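Local coordinates for probable alginate O-acetylase AlgJ (Pseudomonas putida, PDB 4O8V), which probably adds acetyl groups to mannuronate residues of alginate, working within an inner-membrane complex that modifies the polymer in the periplasm, at residues 9-21 / 160-171. Sequence-based numbering, arbitrary orientation. Where two conformers were deposited one is given.
Sequences PGVVLGRDQWLFS and APYKGDLTNFLP
L166 and L19 form the middle of an apolar seam in which the β-hairpin of 11-13 and 19-21 receives the helix-like turns of 165-169. L166 holds CG anti to its carbonyl carbon (chi1 -70°), which carries the isobutyl group to the 19-21 strand: CD1 reaches L19 O at 3.5 Å, and CD2 sits 3.8 Å from S21 CA. L19 returns the packing, its CD1 meeting L166 CB at 3.9 Å; the same methyl touches T167 CG2, the two side chains crossing at about a right angle.

Toward the surface the seam continues through further apolar residues. V11, β-branched, fits CG1 against F169 CB (3.7 Å) and F169 O, while L13 CD2 meets L170 CD2 at 3.7 Å. The F169 ring reaches P9, the first modelled residue, obliquely.

The polar bonds lie within each segment or run to residues outside both. V12 and F20 pair their backbones in the hairpin, and L19 O accepts from K64 NZ. T167, whose short side chain lets the hydroxyl fold back, donates OG1 to G164 O at 2.9 Å in the carbonyl plane, and T167 N shares that acceptor. The backbone N of D165 donates to OD2 of D120, a probable active-site residue.

Were L166 an alanine, the loss of both methyls would probably open a gap against the 19-21 strand. The join thus depends on shape and hydrophobic burial, close to the putative catalytic residues of this SGNH hydrolase-like domain.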
loop_
_atom_site.group_PDB
_atom_site.type_symbol
_atom_site.label_atom_id
_atom_site.label_comp_id
_atom_site.label_asym_id
_atom_site.label_seq_id
_atom_site.Cartn_x
_atom_site.Cartn_y
_atom_site.Cartn_z
ATOM N N PRO A 9 -17.460 5.043 6.386
ATOM C CA PRO A 9 -16.080 5.536 6.298
ATOM C C PRO A 9 -15.921 6.868 7.033
ATOM O O PRO A 9 -16.566 7.853 6.661
ATOM C CB PRO A 9 -15.859 5.697 4.789
ATOM C CG PRO A 9 -16.825 4.750 4.169
ATOM C CD PRO A 9 -18.035 4.775 5.058
ATOM N N GLY A 10 -15.074 6.887 8.063
ATOM C CA GLY A 10 -14.972 8.029 8.948
ATOM C C GLY A 10 -13.570 8.392 9.419
ATOM O O GLY A 10 -12.556 7.843 8.952
ATOM N N VAL A 11 -13.517 9.333 10.352
ATOM C CA VAL A 11 -12.246 9.861 10.833
ATOM C C VAL A 11 -12.206 9.844 12.366
ATOM O O VAL A 11 -13.244 9.970 13.023
ATOM C CB VAL A 11 -12.004 11.297 10.263
ATOM C CG1 VAL A 11 -13.206 12.174 10.491
ATOM C CG2 VAL A 11 -10.749 11.934 10.867
ATOM N N VAL A 12 -11.019 9.631 12.927
ATOM C CA VAL A 12 -10.790 9.656 14.370
ATOM C C VAL A 12 -9.822 10.786 14.693
ATOM O O VAL A 12 -8.816 10.979 13.999
ATOM C CB VAL A 12 -10.228 8.305 14.884
ATOM C CG1 VAL A 12 -10.004 8.339 16.390
ATOM C CG2 VAL A 12 -11.173 7.161 14.514
ATOM N N LEU A 13 -10.146 11.569 15.716
ATOM C CA LEU A 13 -9.272 12.669 16.105
ATOM C C LEU A 13 -8.144 12.174 16.977
ATOM O O LEU A 13 -8.381 11.423 17.917
ATOM C CB LEU A 13 -10.055 13.742 16.869
ATOM C CG LEU A 13 -11.264 14.356 16.193
ATOM C CD1 LEU A 13 -11.906 15.370 17.164
ATOM C CD2 LEU A 13 -10.883 15.006 14.891
ATOM N N GLY A 14 -6.921 12.597 16.670
ATOM C CA GLY A 14 -5.777 12.343 17.529
ATOM C C GLY A 14 -5.309 13.610 18.235
ATOM O O GLY A 14 -6.030 14.612 18.254
ATOM N N ARG A 15 -4.120 13.562 18.832
ATOM C CA ARG A 15 -3.527 14.744 19.483
ATOM C C ARG A 15 -2.856 15.638 18.464
ATOM O O ARG A 15 -2.552 15.185 17.366
ATOM C CB ARG A 15 -2.485 14.344 20.534
ATOM C CG ARG A 15 -3.002 13.513 21.684
ATOM C CD ARG A 15 -1.942 13.424 22.793
ATOM N NE ARG A 15 -0.661 12.989 22.247
ATOM C CZ ARG A 15 0.484 13.649 22.391
ATOM N NH1 ARG A 15 0.521 14.772 23.091
ATOM N NH2 ARG A 15 1.593 13.179 21.832
ATOM N N ASP A 16 -2.609 16.902 18.835
ATOM C CA ASP A 16 -1.813 17.816 18.004
ATOM C C ASP A 16 -2.366 17.939 16.574
ATOM O O ASP A 16 -1.595 18.039 15.599
ATOM C CB ASP A 16 -0.329 17.367 17.952
ATOM C CG ASP A 16 0.437 17.683 19.239
ATOM O OD1 ASP A 16 -0.189 18.145 20.228
ATOM O OD2 ASP A 16 1.673 17.467 19.265
ATOM N N GLN A 17 -3.694 17.950 16.453
ATOM C CA GLN A 17 -4.376 18.087 15.160
ATOM C C GLN A 17 -3.995 16.966 14.157
ATOM O O GLN A 17 -3.972 17.179 12.944
ATOM C CB GLN A 17 -4.113 19.483 14.539
ATOM C CG GLN A 17 -4.584 20.666 15.434
ATOM C CD GLN A 17 -5.000 21.930 14.661
ATOM O OE1 GLN A 17 -4.288 22.420 13.777
ATOM N NE2 GLN A 17 -6.160 22.480 15.026
ATOM N N TRP A 18 -3.731 15.765 14.673
ATOM C CA TRP A 18 -3.586 14.570 13.818
ATOM C C TRP A 18 -4.976 13.946 13.582
ATOM O O TRP A 18 -5.824 13.981 14.474
ATOM C CB TRP A 18 -2.658 13.543 14.484
ATOM C CG TRP A 18 -1.193 13.808 14.243
ATOM C CD1 TRP A 18 -0.420 14.817 14.773
ATOM C CD2 TRP A 18 -0.340 13.053 13.395
ATOM N NE1 TRP A 18 0.867 14.737 14.268
ATOM C CE2 TRP A 18 0.938 13.646 13.440
ATOM C CE3 TRP A 18 -0.532 11.914 12.598
ATOM C CZ2 TRP A 18 2.021 13.150 12.696
ATOM C CZ3 TRP A 18 0.546 11.421 11.872
ATOM C CH2 TRP A 18 1.800 12.037 11.928
ATOM N N LEU A 19 -5.185 13.366 12.404
ATOM C CA LEU A 19 -6.428 12.673 12.054
ATOM C C LEU A 19 -6.100 11.251 11.654
ATOM O O LEU A 19 -5.079 11.029 11.044
ATOM C CB LEU A 19 -7.122 13.361 10.888
ATOM C CG LEU A 19 -7.429 14.837 11.076
ATOM C CD1 LEU A 19 -8.038 15.385 9.771
ATOM C CD2 LEU A 19 -8.391 14.999 12.234
ATOM N N PHE A 20 -6.981 10.304 11.947
ATOM C CA PHE A 20 -6.775 8.924 11.495
ATOM C C PHE A 20 -8.027 8.419 10.788
ATOM O O PHE A 20 -9.130 8.919 11.034
ATOM C CB PHE A 20 -6.443 8.005 12.670
ATOM C CG PHE A 20 -5.159 8.351 13.395
ATOM C CD1 PHE A 20 -3.955 7.803 13.002
ATOM C CD2 PHE A 20 -5.169 9.199 14.494
ATOM C CE1 PHE A 20 -2.761 8.111 13.693
ATOM C CE2 PHE A 20 -3.980 9.518 15.183
ATOM C CZ PHE A 20 -2.779 8.967 14.777
ATOM N N SER A 21 -7.852 7.441 9.898
ATOM C CA SER A 21 -8.985 6.715 9.317
ATOM C C SER A 21 -9.604 5.796 10.352
ATOM O O SER A 21 -8.882 5.033 10.999
ATOM C CB SER A 21 -8.539 5.864 8.124
ATOM O OG SER A 21 -9.599 4.999 7.750
ATOM N N ALA A 160 4.423 23.016 -0.593
ATOM C CA ALA A 160 3.207 23.831 -0.509
ATOM C C ALA A 160 2.202 23.151 0.404
ATOM O O ALA A 160 2.291 21.930 0.624
ATOM C CB ALA A 160 2.599 24.056 -1.905
ATOM N N PRO A 161 1.230 23.918 0.933
ATOM C CA PRO A 161 0.212 23.269 1.765
ATOM C C PRO A 161 -0.581 22.198 1.022
ATOM O O PRO A 161 -0.736 22.248 -0.202
ATOM C CB PRO A 161 -0.722 24.428 2.162
ATOM C CG PRO A 161 0.079 25.668 1.997
ATOM C CD PRO A 161 1.043 25.383 0.857
ATOM N N TYR A 162 -1.077 21.229 1.777
ATOM C CA TYR A 162 -1.864 20.141 1.209
ATOM C C TYR A 162 -3.019 19.804 2.168
ATOM O O TYR A 162 -2.777 19.528 3.344
ATOM C CB TYR A 162 -0.969 18.921 0.962
ATOM C CG TYR A 162 -1.735 17.739 0.405
ATOM C CD1 TYR A 162 -2.139 17.719 -0.919
ATOM C CD2 TYR A 162 -2.094 16.672 1.224
ATOM C CE1 TYR A 162 -2.879 16.656 -1.430
ATOM C CE2 TYR A 162 -2.834 15.603 0.720
ATOM C CZ TYR A 162 -3.210 15.599 -0.597
ATOM O OH TYR A 162 -3.931 14.532 -1.099
ATOM N N LYS A 163 -4.260 19.854 1.677
ATOM C CA LYS A 163 -5.430 19.489 2.484
ATOM C C LYS A 163 -5.609 17.978 2.450
ATOM O O LYS A 163 -5.837 17.423 1.383
ATOM C CB LYS A 163 -6.708 20.172 1.968
ATOM C CG LYS A 163 -7.900 19.991 2.924
ATOM C CD LYS A 163 -9.120 20.798 2.504
ATOM C CE LYS A 163 -10.271 19.893 2.097
ATOM N NZ LYS A 163 -11.470 20.680 1.690
ATOM N N GLY A 164 -5.505 17.328 3.611
ATOM C CA GLY A 164 -5.518 15.871 3.694
ATOM C C GLY A 164 -6.880 15.240 3.435
ATOM O O GLY A 164 -7.939 15.864 3.645
ATOM N N ASP A 165 -6.865 13.981 2.990
ATOM C CA ASP A 165 -8.096 13.338 2.561
ATOM C C ASP A 165 -9.056 13.147 3.743
ATOM O O ASP A 165 -10.257 13.174 3.568
ATOM C CB ASP A 165 -7.802 11.996 1.827
ATOM C CG ASP A 165 -7.014 10.967 2.658
ATOM O OD1 ASP A 165 -6.507 11.242 3.771
ATOM O OD2 ASP A 165 -6.856 9.825 2.147
ATOM N N LEU A 166 -8.512 13.024 4.950
ATOM C CA LEU A 166 -9.341 12.849 6.140
ATOM C C LEU A 166 -10.120 14.097 6.568
ATOM O O LEU A 166 -11.156 13.992 7.231
ATOM C CB LEU A 166 -8.474 12.365 7.298
ATOM C CG LEU A 166 -7.995 10.933 7.090
ATOM C CD1 LEU A 166 -6.847 10.617 8.055
ATOM C CD2 LEU A 166 -9.167 9.932 7.234
ATOM N N THR A 167 -9.637 15.277 6.196
ATOM C CA THR A 167 -10.313 16.498 6.617
ATOM C C THR A 167 -11.717 16.573 6.028
ATOM O O THR A 167 -12.593 17.207 6.595
ATOM C CB THR A 167 -9.539 17.738 6.206
ATOM O OG1 THR A 167 -9.675 17.912 4.795
ATOM C CG2 THR A 167 -8.078 17.565 6.543
ATOM N N ASN A 168 -11.938 15.894 4.906
ATOM C CA ASN A 168 -13.245 15.931 4.257
ATOM C C ASN A 168 -14.285 15.055 4.947
ATOM O O ASN A 168 -15.486 15.172 4.681
ATOM C CB ASN A 168 -13.103 15.529 2.791
ATOM C CG ASN A 168 -12.316 16.551 1.996
ATOM O OD1 ASN A 168 -12.872 17.545 1.505
ATOM N ND2 ASN A 168 -11.004 16.334 1.895
ATOM N N PHE A 169 -13.829 14.180 5.836
ATOM C CA PHE A 169 -14.738 13.365 6.628
ATOM C C PHE A 169 -15.108 14.036 7.928
ATOM O O PHE A 169 -16.005 13.584 8.641
ATOM C CB PHE A 169 -14.122 12.000 6.904
ATOM C CG PHE A 169 -14.033 11.142 5.693
ATOM C CD1 PHE A 169 -15.128 10.390 5.284
ATOM C CD2 PHE A 169 -12.876 11.110 4.939
ATOM C CE1 PHE A 169 -15.055 9.598 4.150
ATOM C CE2 PHE A 169 -12.792 10.321 3.803
ATOM C CZ PHE A 169 -13.883 9.564 3.408
ATOM N N LEU A 170 -14.429 15.131 8.243
ATOM C CA LEU A 170 -14.794 15.892 9.426
ATOM C C LEU A 170 -16.120 16.604 9.211
ATOM O O LEU A 170 -16.391 17.100 8.117
ATOM C CB LEU A 170 -13.718 16.916 9.774
ATOM C CG LEU A 170 -12.389 16.414 10.333
ATOM C CD1 LEU A 170 -11.390 17.552 10.291
ATOM C CD2 LEU A 170 -12.575 15.894 11.756
ATOM N N PRO A 171 -16.962 16.640 10.252
ATOM C CA PRO A 171 -18.081 17.585 10.262
ATOM C C PRO A 171 -17.580 19.029 10.259
ATOM O O PRO A 171 -18.364 19.939 9.995
ATOM C CB PRO A 171 -18.812 17.246 11.562
ATOM C CG PRO A 171 -18.507 15.783 11.777
ATOM C CD PRO A 171 -17.095 15.605 11.296
#